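Local atomic coordinates of aminoglycoside phosphotransferase (Mycobacterium smegmatis, PDB entry 6EF6), a protein that phosphorylates (S)-1-amino-2-propanol, acting as the kinase of an aminoacetone-utilization bacterial microcompartment. Residues A287-R290 and E294-A297; Y263-A268 and E280-W285; E216-G219 and D223-G226; L85-A90 and H158-R163; L303-F308 and E343-S348. All blocks are in the same frame, centred on the assembly; numbering follows the deposited sequence. Where two conformers were deposited one is given.

Contact 1. Residues A287-R290 and E294-A297; sequences AGYR and ELPA
Y289 and L295 make the close-packed half of this contact, while R290 and E294 line its outer margin. A chi1 of -168° places the Y289 ring beside its carbonyl carbon, on the side of L295, whose side chain it crosses at about a right angle. L295 CD1 lies 3.9 Å from Y289 CD1 and 4.3 Å from the ring centroid, an off-centre CH-pi contact. At the edge of the same ring, near its plane, Y289 CE1 comes within 3.5 Å of E294 O. The Y289 hydroxyl bonds to R293 and H158, outside the two segments. In the helical C-terminal lobe of the kinase-like phosphotransferase fold, a short loop here joins helix 278-290 to helix 297-300, with P296 at the N-cap position of the latter. Toward solvent the contact becomes polar. The extended R290 chain carries its guanidinium side-on to a single acceptor: NE reaches L295 O at 3.1 Å on a lone pair, and NH2 reaches the same L295 O at 2.8 Å with the straighter bond (155°). L295 O lies close to the guanidinium plane, as this forked grip requires, and E300 adds a salt bridge to R290 NH2. The CB of E294 points away from the helix, and its backbone O supplies the contact.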
# COMPACT_ATOMS: atom_id res chain seq x y z
N ALA A 287 -10.77 -6.30 15.97
CA ALA A 287 -10.34 -6.81 17.27
C ALA A 287 -8.85 -6.59 17.48
O ALA A 287 -8.40 -6.19 18.57
CB ALA A 287 -10.67 -8.30 17.40
N GLY A 288 -8.05 -6.80 16.43
CA GLY A 288 -6.61 -6.57 16.54
C GLY A 288 -6.29 -5.09 16.69
O GLY A 288 -5.50 -4.69 17.56
N TYR A 289 -6.95 -4.25 15.90
CA TYR A 289 -6.74 -2.81 15.96
C TYR A 289 -7.03 -2.28 17.35
O TYR A 289 -6.19 -1.58 17.98
CB TYR A 289 -7.63 -2.12 14.92
CG TYR A 289 -7.27 -0.67 14.71
CD1 TYR A 289 -7.65 0.29 15.60
CD2 TYR A 289 -6.57 -0.28 13.60
CE1 TYR A 289 -7.34 1.64 15.41
CE2 TYR A 289 -6.22 1.06 13.42
CZ TYR A 289 -6.61 1.98 14.32
OH TYR A 289 -6.31 3.34 14.18
N ARG A 290 -8.21 -2.65 17.90
CA ARG A 290 -8.63 -2.12 19.18
C ARG A 290 -7.75 -2.59 20.33
O ARG A 290 -7.76 -1.96 21.39
CB ARG A 290 -10.10 -2.50 19.44
CG ARG A 290 -11.08 -1.72 18.60
CD ARG A 290 -12.55 -2.12 18.89
NE ARG A 290 -13.47 -1.20 18.18
CZ ARG A 290 -14.67 -1.52 17.73
NH1 ARG A 290 -15.15 -2.74 17.83
NH2 ARG A 290 -15.40 -0.57 17.15
N GLU A 294 -7.89 2.88 20.06
CA GLU A 294 -9.34 2.96 19.94
C GLU A 294 -9.81 3.00 18.49
O GLU A 294 -9.19 3.62 17.61
CB GLU A 294 -9.84 4.23 20.63
CG GLU A 294 -9.29 5.53 20.03
CD GLU A 294 -10.17 6.71 20.33
OE1 GLU A 294 -10.71 6.73 21.47
OE2 GLU A 294 -10.35 7.55 19.42
N LEU A 295 -10.96 2.36 18.23
CA LEU A 295 -11.65 2.41 16.95
C LEU A 295 -13.11 2.73 17.28
O LEU A 295 -13.92 1.83 17.51
CB LEU A 295 -11.43 1.11 16.14
CG LEU A 295 -11.67 1.19 14.64
CD1 LEU A 295 -11.14 -0.04 13.91
CD2 LEU A 295 -13.12 1.29 14.32
N PRO A 296 -13.46 4.01 17.33
CA PRO A 296 -14.82 4.41 17.65
C PRO A 296 -15.87 3.97 16.65
O PRO A 296 -15.59 3.67 15.48
CB PRO A 296 -14.73 5.94 17.67
CG PRO A 296 -13.30 6.32 17.72
CD PRO A 296 -12.57 5.14 17.10
N ALA A 297 -17.12 3.97 17.12
CA ALA A 297 -18.25 3.55 16.30
C ALA A 297 -18.32 4.31 15.00
O ALA A 297 -18.61 3.73 13.95
CB ALA A 297 -19.56 3.66 17.08

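Contact 2. Residues Y263-A268 and E280-W285; sequences YDFGTA and EWQESW
F265 lies against W285 where helix 263-268 meets helix 278-290, in the helical C-terminal lobe of the protein-kinase-like fold; the local axes run at 129° to each other. D264-F265-G266 spells DFG, but D264 is not a sodium ligand. A sodium ion is bound by D231 and D252, probably where the catalytic metal would sit, so D252 probably corresponds to the DFG aspartate. D264 OD1 instead accepts from A230 N and OD2 bonds to H158 NE2, consistent with the role of the F-helix aspartate of protein kinases, which holds the catalytic loop.

The F265 side chain can be followed outward. Its CB sits over the face of the W285 six-membered ring, 3.9 Å from the centroid, in a CH-pi contact. Because chi1 is 175°, the phenyl ring then runs past the indole in the opposite sense to the W285 side chain. F265 CD1 is 3.4 Å from W285 CD2, and F265 CE1 is 3.8 Å from W285 CG. With planes at 63°, this is an edge-to-face pair in which the phenyl edge addresses the indole face. At the tip, F265 CZ meets Q282 CB at 3.8 Å, and F265 CE2 passes 3.9 Å from Q282 NE2, the amide standing nearly perpendicular to the ring. V307 of helix 303-320 also packs on F265.

A268 CB extends the apolar surface, 3.8 Å from W285 NE1. The indole N-H reaches the helix through water 1, which, in the ring plane, accepts from W285 NE1 at 2.8 Å and donates to D264 O at 3.3 Å.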
# COMPACT_ATOMS: atom_id res chain seq x y z
N TYR A 263 -8.70 4.38 5.70
CA TYR A 263 -8.43 3.87 4.37
C TYR A 263 -7.46 2.70 4.43
O TYR A 263 -7.53 1.82 3.58
CB TYR A 263 -7.91 5.02 3.50
CG TYR A 263 -7.41 4.59 2.13
CD1 TYR A 263 -8.24 3.98 1.19
CD2 TYR A 263 -6.10 4.76 1.78
CE1 TYR A 263 -7.78 3.56 -0.03
CE2 TYR A 263 -5.60 4.35 0.52
CZ TYR A 263 -6.46 3.75 -0.35
OH TYR A 263 -5.99 3.35 -1.58
N ASP A 264 -6.57 2.65 5.42
CA ASP A 264 -5.68 1.49 5.54
C ASP A 264 -6.47 0.18 5.65
O ASP A 264 -5.99 -0.88 5.16
CB ASP A 264 -4.74 1.65 6.73
CG ASP A 264 -3.56 2.54 6.47
OD1 ASP A 264 -3.08 2.66 5.32
OD2 ASP A 264 -3.06 3.11 7.48
N PHE A 265 -7.68 0.20 6.24
CA PHE A 265 -8.48 -1.03 6.25
C PHE A 265 -8.92 -1.44 4.84
O PHE A 265 -8.92 -2.62 4.47
CB PHE A 265 -9.73 -0.98 7.17
CG PHE A 265 -10.54 -2.22 7.03
CD1 PHE A 265 -10.03 -3.43 7.48
CD2 PHE A 265 -11.80 -2.17 6.45
CE1 PHE A 265 -10.72 -4.60 7.29
CE2 PHE A 265 -12.53 -3.35 6.27
CZ PHE A 265 -12.00 -4.56 6.72
N GLY A 266 -9.35 -0.47 4.02
CA GLY A 266 -9.64 -0.82 2.63
C GLY A 266 -8.46 -1.47 1.96
O GLY A 266 -8.62 -2.44 1.21
N THR A 267 -7.25 -1.00 2.24
CA THR A 267 -6.10 -1.61 1.60
C THR A 267 -5.87 -3.05 2.08
O THR A 267 -5.34 -3.85 1.33
CB THR A 267 -4.82 -0.77 1.73
OG1 THR A 267 -4.24 -0.86 3.04
CG2 THR A 267 -5.03 0.68 1.33
N ALA A 268 -6.24 -3.38 3.33
CA ALA A 268 -6.11 -4.73 3.87
C ALA A 268 -6.84 -5.76 3.01
O ALA A 268 -6.44 -6.92 2.99
CB ALA A 268 -6.68 -4.74 5.28
N GLU A 280 -16.31 -11.24 8.42
CA GLU A 280 -15.46 -11.93 9.39
C GLU A 280 -14.08 -11.31 9.43
O GLU A 280 -13.50 -11.08 10.50
CB GLU A 280 -15.35 -13.41 8.99
CG GLU A 280 -14.32 -14.26 9.84
CD GLU A 280 -13.75 -15.50 9.10
OE1 GLU A 280 -14.56 -16.28 8.53
OE2 GLU A 280 -12.49 -15.70 9.06
N TRP A 281 -13.51 -11.03 8.25
CA TRP A 281 -12.20 -10.40 8.18
C TRP A 281 -12.21 -9.05 8.87
O TRP A 281 -11.26 -8.69 9.60
CB TRP A 281 -11.81 -10.24 6.72
CG TRP A 281 -11.63 -11.55 5.98
CD1 TRP A 281 -11.40 -12.78 6.51
CD2 TRP A 281 -11.56 -11.72 4.56
NE1 TRP A 281 -11.21 -13.70 5.51
CE2 TRP A 281 -11.29 -13.06 4.31
CE3 TRP A 281 -11.68 -10.83 3.50
CZ2 TRP A 281 -11.20 -13.59 3.00
CZ3 TRP A 281 -11.58 -11.35 2.20
CH2 TRP A 281 -11.31 -12.70 1.99
N GLN A 282 -13.26 -8.27 8.63
CA GLN A 282 -13.38 -6.98 9.30
C GLN A 282 -13.40 -7.16 10.82
O GLN A 282 -12.71 -6.42 11.54
CB GLN A 282 -14.65 -6.27 8.83
CG GLN A 282 -14.76 -4.86 9.40
CD GLN A 282 -15.98 -4.09 8.96
OE1 GLN A 282 -16.76 -3.61 9.80
NE2 GLN A 282 -16.11 -3.93 7.70
N GLU A 283 -14.21 -8.07 11.34
CA GLU A 283 -14.29 -8.24 12.79
C GLU A 283 -12.93 -8.66 13.35
O GLU A 283 -12.54 -8.17 14.41
CB GLU A 283 -15.37 -9.25 13.19
CG GLU A 283 -16.77 -8.73 12.88
CD GLU A 283 -17.93 -9.50 13.54
OE1 GLU A 283 -17.73 -10.16 14.58
OE2 GLU A 283 -19.06 -9.42 13.01
N SER A 284 -12.18 -9.49 12.65
CA SER A 284 -10.87 -9.90 13.14
C SER A 284 -9.92 -8.71 13.14
O SER A 284 -9.19 -8.48 14.11
CB SER A 284 -10.32 -11.03 12.28
OG SER A 284 -11.15 -12.17 12.34
N TRP A 285 -9.89 -7.96 12.03
CA TRP A 285 -9.02 -6.79 11.94
C TRP A 285 -9.34 -5.77 13.02
O TRP A 285 -8.44 -5.25 13.65
CB TRP A 285 -9.21 -6.18 10.54
CG TRP A 285 -8.26 -5.11 10.10
CD1 TRP A 285 -7.14 -5.29 9.29
CD2 TRP A 285 -8.32 -3.71 10.41
NE1 TRP A 285 -6.53 -4.06 9.05
CE2 TRP A 285 -7.23 -3.09 9.72
CE3 TRP A 285 -9.21 -2.91 11.14
CZ2 TRP A 285 -7.03 -1.71 9.75
CZ3 TRP A 285 -8.99 -1.53 11.17
CH2 TRP A 285 -7.92 -0.96 10.48
O HOH W 1 -4.57 -2.81 7.41

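Contact 3. Residues E216-G219 and D223-G226; sequences EEYG and DRYG
The Y218 ring and the R224 guanidinium lie almost flat against each other, their planes 8° apart. Over one face of the tyrosine sits R224 CD, 3.6 Å from the ring centroid in a CH-pi contact. The guanidinium in turn has Y218 CE1 over one of its faces, with R224 NE 3.4 Å from that carbon. At the guanidinium edge, in plane, lies Y218 O: R224 NH1 reaches it at 2.9 Å (156°), on a carbonyl lone pair. At the edge of the ring, also in plane, water 2 donates to Y218 OH at 2.8 Å and to R224 O at 2.8 Å; the hydroxyl bonds to D299 as well. The extended R224 chain lays CG, CD and NE successively along the tyrosine.

The setting is the turn that leaves helix 198-218 for strand 227-228 in the C-terminal lobe of the kinase-like fold. G219 exits the helix with positive phi (77°), and its carbonyl bonds to W260. One arginine both lies over the face of the last helical side chain and donates to that residue's carbonyl. Its charge has acidic neighbours in D223 and D299, but both ion pairs are long, so they probably contribute electrostatic balance rather than directional bonding.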
# COMPACT_ATOMS: atom_id res chain seq x y z
N GLU A 216 -17.25 13.76 3.12
CA GLU A 216 -17.36 15.17 3.48
C GLU A 216 -17.89 15.32 4.89
O GLU A 216 -17.45 16.21 5.63
CB GLU A 216 -18.26 15.89 2.48
CG GLU A 216 -17.56 16.15 1.15
CD GLU A 216 -18.46 16.87 0.14
OE1 GLU A 216 -19.71 16.88 0.34
OE2 GLU A 216 -17.91 17.41 -0.84
N GLU A 217 -18.87 14.50 5.27
CA GLU A 217 -19.42 14.57 6.61
C GLU A 217 -18.42 14.08 7.67
O GLU A 217 -18.28 14.68 8.75
CB GLU A 217 -20.70 13.74 6.64
CG GLU A 217 -21.44 13.56 7.98
CD GLU A 217 -22.65 12.60 7.83
OE1 GLU A 217 -22.46 11.45 7.36
OE2 GLU A 217 -23.79 13.01 8.13
N TYR A 218 -17.71 12.99 7.37
CA TYR A 218 -16.68 12.43 8.25
C TYR A 218 -15.56 13.43 8.48
O TYR A 218 -15.06 13.57 9.59
CB TYR A 218 -16.18 11.15 7.59
CG TYR A 218 -15.23 10.28 8.36
CD1 TYR A 218 -15.59 9.71 9.56
CD2 TYR A 218 -13.98 9.99 7.84
CE1 TYR A 218 -14.75 8.84 10.21
CE2 TYR A 218 -13.12 9.12 8.51
CZ TYR A 218 -13.53 8.56 9.67
OH TYR A 218 -12.61 7.69 10.26
N GLY A 219 -15.22 14.18 7.44
CA GLY A 219 -14.23 15.20 7.50
C GLY A 219 -12.82 14.67 7.47
O GLY A 219 -12.57 13.47 7.31
N ASP A 223 -8.05 13.51 14.13
CA ASP A 223 -8.37 12.17 14.60
C ASP A 223 -8.65 11.18 13.47
O ASP A 223 -8.63 9.98 13.71
CB ASP A 223 -9.56 12.23 15.56
CG ASP A 223 -10.83 12.89 14.95
OD1 ASP A 223 -10.73 13.89 14.22
OD2 ASP A 223 -11.95 12.41 15.24
N ARG A 224 -8.88 11.66 12.26
CA ARG A 224 -9.36 10.86 11.17
C ARG A 224 -8.43 10.84 9.95
O ARG A 224 -8.64 9.99 9.07
CB ARG A 224 -10.79 11.33 10.79
CG ARG A 224 -11.79 10.90 11.84
CD ARG A 224 -13.14 11.51 11.66
NE ARG A 224 -14.08 11.03 12.67
CZ ARG A 224 -15.33 11.43 12.84
NH1 ARG A 224 -15.88 12.35 12.07
NH2 ARG A 224 -16.05 10.93 13.83
N TYR A 225 -7.48 11.76 9.85
CA TYR A 225 -6.69 11.92 8.64
C TYR A 225 -5.27 12.31 9.03
O TYR A 225 -5.09 13.13 9.94
CB TYR A 225 -7.34 13.03 7.82
CG TYR A 225 -6.81 13.31 6.43
CD1 TYR A 225 -5.71 14.16 6.22
CD2 TYR A 225 -7.43 12.76 5.32
CE1 TYR A 225 -5.24 14.41 4.91
CE2 TYR A 225 -6.96 13.02 4.03
CZ TYR A 225 -5.90 13.85 3.86
OH TYR A 225 -5.41 14.10 2.58
N GLY A 226 -4.28 11.71 8.37
CA GLY A 226 -2.88 11.98 8.67
C GLY A 226 -1.98 11.07 7.85
O GLY A 226 -2.39 10.55 6.81
O HOH W 2 -10.04 7.58 9.05

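Contact 4. Residues L85-A90 and H158-R163; sequences LDWLAA and HEHSQR
W87 NE1 donates to H160 ND1 at 3.0 Å with an N-H...N angle of 152°. The bond links helix 78-94, which lies against the five-stranded sheet of the N-terminal lobe in a position consistent with the C helix of protein kinases, to helix 147-163 of the C-terminal lobe. The local axes stay 11.5 Å apart at closest approach and cross at 108°, so side chains must span the gap.

In both residues the first torsion sets the ring beside the carbonyl carbon and so sends it across, and the two side chains run past one another in opposite senses. The acceptor lies in the indole plane, whereas the donor is somewhat tilted from the imidazole plane. The rings meet rim to rim, with planes at 25° and the centroids of the W87 five-membered ring and the H160 ring 5.1 Å apart. Because ND1 accepts a hydrogen bond, a neutral H160 would probably carry its proton on NE2.

W164 stacks on W87 and also meets the H160 ring, and F253 makes an edge-to-face contact with the indole. R163 lies along H160 within its own helix: H160 CD2 is over one face of its guanidinium, and R163 NH1 bonds to D94 O at the far end of helix 78-94.

Apolar contacts flank the hydrogen bond. W87 CZ2 comes 4.1 Å from S161 CB, while S161 OG is taken by L227 O. On the imidazole side, A90 CB approaches obliquely, 3.6 Å from H160 CE1 and 3.8 Å from H160 NE2.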
# COMPACT_ATOMS: atom_id res chain seq x y z
N LEU A 85 11.76 7.36 3.97
CA LEU A 85 12.86 6.80 4.76
C LEU A 85 12.96 7.46 6.14
O LEU A 85 13.31 6.80 7.10
CB LEU A 85 14.19 6.87 3.98
CG LEU A 85 14.17 6.17 2.59
CD1 LEU A 85 15.56 6.20 1.99
CD2 LEU A 85 13.60 4.77 2.61
N ASP A 86 12.62 8.75 6.25
CA ASP A 86 12.58 9.39 7.57
C ASP A 86 11.50 8.78 8.45
O ASP A 86 11.70 8.60 9.66
CB ASP A 86 12.32 10.88 7.40
CG ASP A 86 13.54 11.66 6.88
OD1 ASP A 86 14.68 11.13 6.99
OD2 ASP A 86 13.33 12.77 6.36
N TRP A 87 10.33 8.42 7.88
CA TRP A 87 9.35 7.73 8.71
C TRP A 87 9.86 6.36 9.13
O TRP A 87 9.68 5.95 10.29
CB TRP A 87 8.01 7.62 7.99
CG TRP A 87 6.86 7.22 8.88
CD1 TRP A 87 6.81 7.32 10.23
CD2 TRP A 87 5.60 6.65 8.49
NE1 TRP A 87 5.61 6.85 10.71
CE2 TRP A 87 4.84 6.41 9.66
CE3 TRP A 87 5.05 6.28 7.27
CZ2 TRP A 87 3.57 5.90 9.65
CZ3 TRP A 87 3.79 5.74 7.25
CH2 TRP A 87 3.05 5.53 8.44
N LEU A 88 10.48 5.62 8.20
CA LEU A 88 11.01 4.31 8.58
C LEU A 88 12.00 4.45 9.72
O LEU A 88 11.98 3.64 10.66
CB LEU A 88 11.70 3.60 7.40
CG LEU A 88 10.88 3.29 6.18
CD1 LEU A 88 11.73 2.53 5.14
CD2 LEU A 88 9.63 2.51 6.53
N ALA A 89 12.86 5.46 9.67
CA ALA A 89 13.85 5.63 10.72
C ALA A 89 13.20 5.90 12.07
O ALA A 89 13.67 5.40 13.11
CB ALA A 89 14.81 6.76 10.34
N ALA A 90 12.12 6.68 12.08
CA ALA A 90 11.40 6.96 13.33
C ALA A 90 10.66 5.72 13.82
O ALA A 90 10.66 5.44 15.02
CB ALA A 90 10.43 8.11 13.10
N HIS A 158 -0.69 3.83 13.09
CA HIS A 158 -1.48 5.01 13.31
C HIS A 158 -1.05 5.73 14.58
O HIS A 158 -0.98 6.97 14.62
CB HIS A 158 -2.95 4.65 13.39
CG HIS A 158 -3.50 4.18 12.10
ND1 HIS A 158 -4.80 3.75 11.98
CD2 HIS A 158 -2.97 4.15 10.85
CE1 HIS A 158 -5.04 3.41 10.73
NE2 HIS A 158 -3.95 3.63 10.02
N GLU A 159 -0.81 4.99 15.66
CA GLU A 159 -0.39 5.62 16.90
C GLU A 159 0.91 6.36 16.70
O GLU A 159 1.08 7.49 17.21
CB GLU A 159 -0.23 4.52 17.95
CG GLU A 159 0.18 5.03 19.35
CD GLU A 159 0.69 3.91 20.24
OE1 GLU A 159 -0.10 3.38 21.05
OE2 GLU A 159 1.88 3.56 20.12
N HIS A 160 1.90 5.75 16.02
CA HIS A 160 3.15 6.46 15.76
C HIS A 160 2.91 7.71 14.94
O HIS A 160 3.41 8.80 15.26
CB HIS A 160 4.18 5.57 15.08
CG HIS A 160 5.46 6.29 14.88
ND1 HIS A 160 5.76 7.00 13.73
CD2 HIS A 160 6.45 6.57 15.76
CE1 HIS A 160 6.92 7.61 13.88
NE2 HIS A 160 7.35 7.39 15.12
N SER A 161 2.16 7.59 13.86
CA SER A 161 1.90 8.73 12.98
C SER A 161 1.26 9.89 13.74
O SER A 161 1.59 11.06 13.51
CB SER A 161 1.01 8.26 11.81
OG SER A 161 0.43 9.36 11.11
N GLN A 162 0.32 9.58 14.63
CA GLN A 162 -0.37 10.62 15.39
C GLN A 162 0.53 11.35 16.36
O GLN A 162 0.24 12.51 16.70
CB GLN A 162 -1.50 9.99 16.20
CG GLN A 162 -2.65 9.58 15.31
CD GLN A 162 -3.99 9.76 15.95
OE1 GLN A 162 -4.45 8.90 16.71
NE2 GLN A 162 -4.63 10.88 15.65
N ARG A 163 1.60 10.73 16.84
CA ARG A 163 2.43 11.43 17.81
C ARG A 163 3.74 11.94 17.23
O ARG A 163 4.41 12.76 17.86
CB ARG A 163 2.69 10.50 18.99
CG ARG A 163 3.60 9.36 18.75
CD ARG A 163 3.76 8.49 20.02
NE ARG A 163 3.95 7.08 19.69
CZ ARG A 163 5.12 6.48 19.49
NH1 ARG A 163 5.14 5.18 19.18
NH2 ARG A 163 6.26 7.15 19.61

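Contact 5. Residues L303-F308 and E343-S348; sequences LPSFVF and ERYLSS
The polar part of this contact is one short bond, from Y345 OH to S305 OG at 2.7 Å, with the tyrosine as donor. S305 OG lies at the edge of the Y345 ring, near its plane, 3.5 Å from Y345 CZ. The serine hydroxyl stands beside its backbone N, anti to the carbonyl carbon (chi1 -74°), and from there it meets the phenol end. Both residues are buried, so the bond pairs two hydroxyls away from bulk solvent.

Van der Waals contacts come next. Y345 reaches across with a chi1 of -170°, which swings the ring away from its own backbone N and up to the opposing backbone: Y345 CE1 is 3.7 Å from S305 CA and 4.2 Å from P304 C, the latter in an oblique approach. Much of the apolar meeting is thus of ring with main chain, over a proline-serine step early in the helix.

The two segments meet at the open end of a helical hairpin: helix 303-320 and helix 325-347 follow each other in sequence, so the start of one faces the end of the other. They belong to the helical C-terminal lobe of the kinase-like fold. Helix 198-218 covers the same site, K214 touching both S305 and Y345, and L353 of the C-terminal tail packs on Y345 too.

The aromatic component is slight. The F308 and Y345 planes differ by only 18°, yet a centroid separation of 5.4 Å leaves little overlap. One turn beyond P304, F308 sits with A207 against its side chain.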
# COMPACT_ATOMS: atom_id res chain seq x y z
N LEU A 303 -15.87 1.91 7.71
CA LEU A 303 -15.04 0.86 7.10
C LEU A 303 -15.57 0.40 5.75
O LEU A 303 -14.76 0.32 4.80
CB LEU A 303 -14.78 -0.31 8.08
CG LEU A 303 -14.02 0.11 9.32
CD1 LEU A 303 -13.87 -1.08 10.26
CD2 LEU A 303 -12.68 0.69 9.03
N PRO A 304 -16.86 0.21 5.56
CA PRO A 304 -17.34 -0.17 4.22
C PRO A 304 -17.05 0.91 3.19
O PRO A 304 -16.68 0.60 2.03
CB PRO A 304 -18.83 -0.43 4.44
CG PRO A 304 -18.95 -0.77 5.91
CD PRO A 304 -17.91 0.10 6.58
N SER A 305 -17.18 2.20 3.56
CA SER A 305 -16.82 3.28 2.66
C SER A 305 -15.37 3.17 2.23
O SER A 305 -15.05 3.39 1.04
CB SER A 305 -17.04 4.62 3.34
OG SER A 305 -18.41 4.98 3.45
N PHE A 306 -14.45 2.87 3.14
CA PHE A 306 -13.06 2.77 2.78
C PHE A 306 -12.74 1.56 1.93
O PHE A 306 -11.83 1.61 1.11
CB PHE A 306 -12.15 2.85 4.03
CG PHE A 306 -12.12 4.26 4.61
CD1 PHE A 306 -11.76 5.33 3.80
CD2 PHE A 306 -12.58 4.54 5.88
CE1 PHE A 306 -11.77 6.63 4.25
CE2 PHE A 306 -12.59 5.90 6.38
CZ PHE A 306 -12.23 6.93 5.52
N VAL A 307 -13.43 0.45 2.16
CA VAL A 307 -13.33 -0.70 1.26
C VAL A 307 -13.74 -0.28 -0.15
O VAL A 307 -13.08 -0.63 -1.13
CB VAL A 307 -14.12 -1.92 1.79
CG1 VAL A 307 -14.12 -3.03 0.78
CG2 VAL A 307 -13.59 -2.38 3.11
N PHE A 308 -14.86 0.41 -0.27
CA PHE A 308 -15.37 0.83 -1.57
C PHE A 308 -14.44 1.85 -2.26
O PHE A 308 -14.20 1.76 -3.46
CB PHE A 308 -16.80 1.31 -1.47
CG PHE A 308 -17.43 1.49 -2.82
CD1 PHE A 308 -17.66 0.39 -3.64
CD2 PHE A 308 -17.74 2.74 -3.35
CE1 PHE A 308 -18.18 0.56 -4.91
CE2 PHE A 308 -18.29 2.87 -4.62
CZ PHE A 308 -18.50 1.78 -5.38
N GLU A 343 -24.05 -1.98 -5.21
CA GLU A 343 -25.45 -2.15 -4.93
C GLU A 343 -25.70 -2.35 -3.43
O GLU A 343 -26.66 -1.83 -2.87
CB GLU A 343 -26.03 -3.30 -5.74
CG GLU A 343 -27.53 -3.46 -5.57
CD GLU A 343 -27.91 -4.92 -5.47
OE1 GLU A 343 -27.56 -5.57 -4.47
OE2 GLU A 343 -28.54 -5.43 -6.43
N ARG A 344 -24.83 -3.14 -2.79
CA ARG A 344 -24.94 -3.35 -1.35
C ARG A 344 -24.70 -2.05 -0.58
O ARG A 344 -25.42 -1.73 0.38
CB ARG A 344 -23.95 -4.44 -0.93
CG ARG A 344 -24.42 -5.80 -1.44
CD ARG A 344 -23.39 -6.91 -1.36
NE ARG A 344 -23.70 -8.00 -2.30
CZ ARG A 344 -22.80 -8.81 -2.85
NH1 ARG A 344 -23.19 -9.76 -3.69
NH2 ARG A 344 -21.51 -8.67 -2.56
N TYR A 345 -23.72 -1.25 -1.03
CA TYR A 345 -23.42 0.04 -0.41
C TYR A 345 -24.61 0.97 -0.52
O TYR A 345 -25.05 1.57 0.48
CB TYR A 345 -22.19 0.61 -1.11
CG TYR A 345 -21.58 1.82 -0.45
CD1 TYR A 345 -20.83 1.73 0.69
CD2 TYR A 345 -21.72 3.09 -1.04
CE1 TYR A 345 -20.24 2.84 1.24
CE2 TYR A 345 -21.17 4.19 -0.50
CZ TYR A 345 -20.43 4.14 0.67
OH TYR A 345 -19.86 5.25 1.19
N LEU A 346 -25.22 1.04 -1.70
CA LEU A 346 -26.36 1.93 -1.90
C LEU A 346 -27.58 1.51 -1.11
O LEU A 346 -28.26 2.35 -0.51
CB LEU A 346 -26.70 1.98 -3.37
CG LEU A 346 -25.71 2.76 -4.24
CD1 LEU A 346 -26.01 2.50 -5.71
CD2 LEU A 346 -25.82 4.24 -3.99
N SER A 347 -27.85 0.19 -1.06
CA SER A 347 -29.04 -0.29 -0.37
C SER A 347 -28.95 -0.18 1.14
O SER A 347 -29.99 -0.22 1.81
CB SER A 347 -29.38 -1.73 -0.79
OG SER A 347 -28.37 -2.64 -0.33
N SER A 348 -27.75 0.01 1.68
CA SER A 348 -27.56 0.18 3.12
C SER A 348 -27.20 1.61 3.49
O SER A 348 -26.79 1.86 4.61
CB SER A 348 -26.47 -0.79 3.59
OG SER A 348 -25.23 -0.39 3.03

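H158, on the helix of contact 4, ties three sites together by hydrogen bonds: NE2 to D264 OD2 of contact 2 and ND1 to Y289 OH of contact 1, both 2.7 Å. Contacts 1 and 2 share helix 278-290 and touch where L295 CD1 meets W285 CZ3 at 3.8 Å. F265 CE2 against V307 CG2 (3.5 Å) joins contact 2 to contact 5, while F306 CZ of contact 5 meets Y218 CE2 of contact 3 at 3.8 Å. The A268 side chain is about 12 Å from the bound methoxypropanamine and 13 Å from a sodium ion; that of W87 is about 11 Å from benzoic acid and 12 Å from a sodium ion. Contacts 4 and 5 lie farthest apart, about 30 Å between centres.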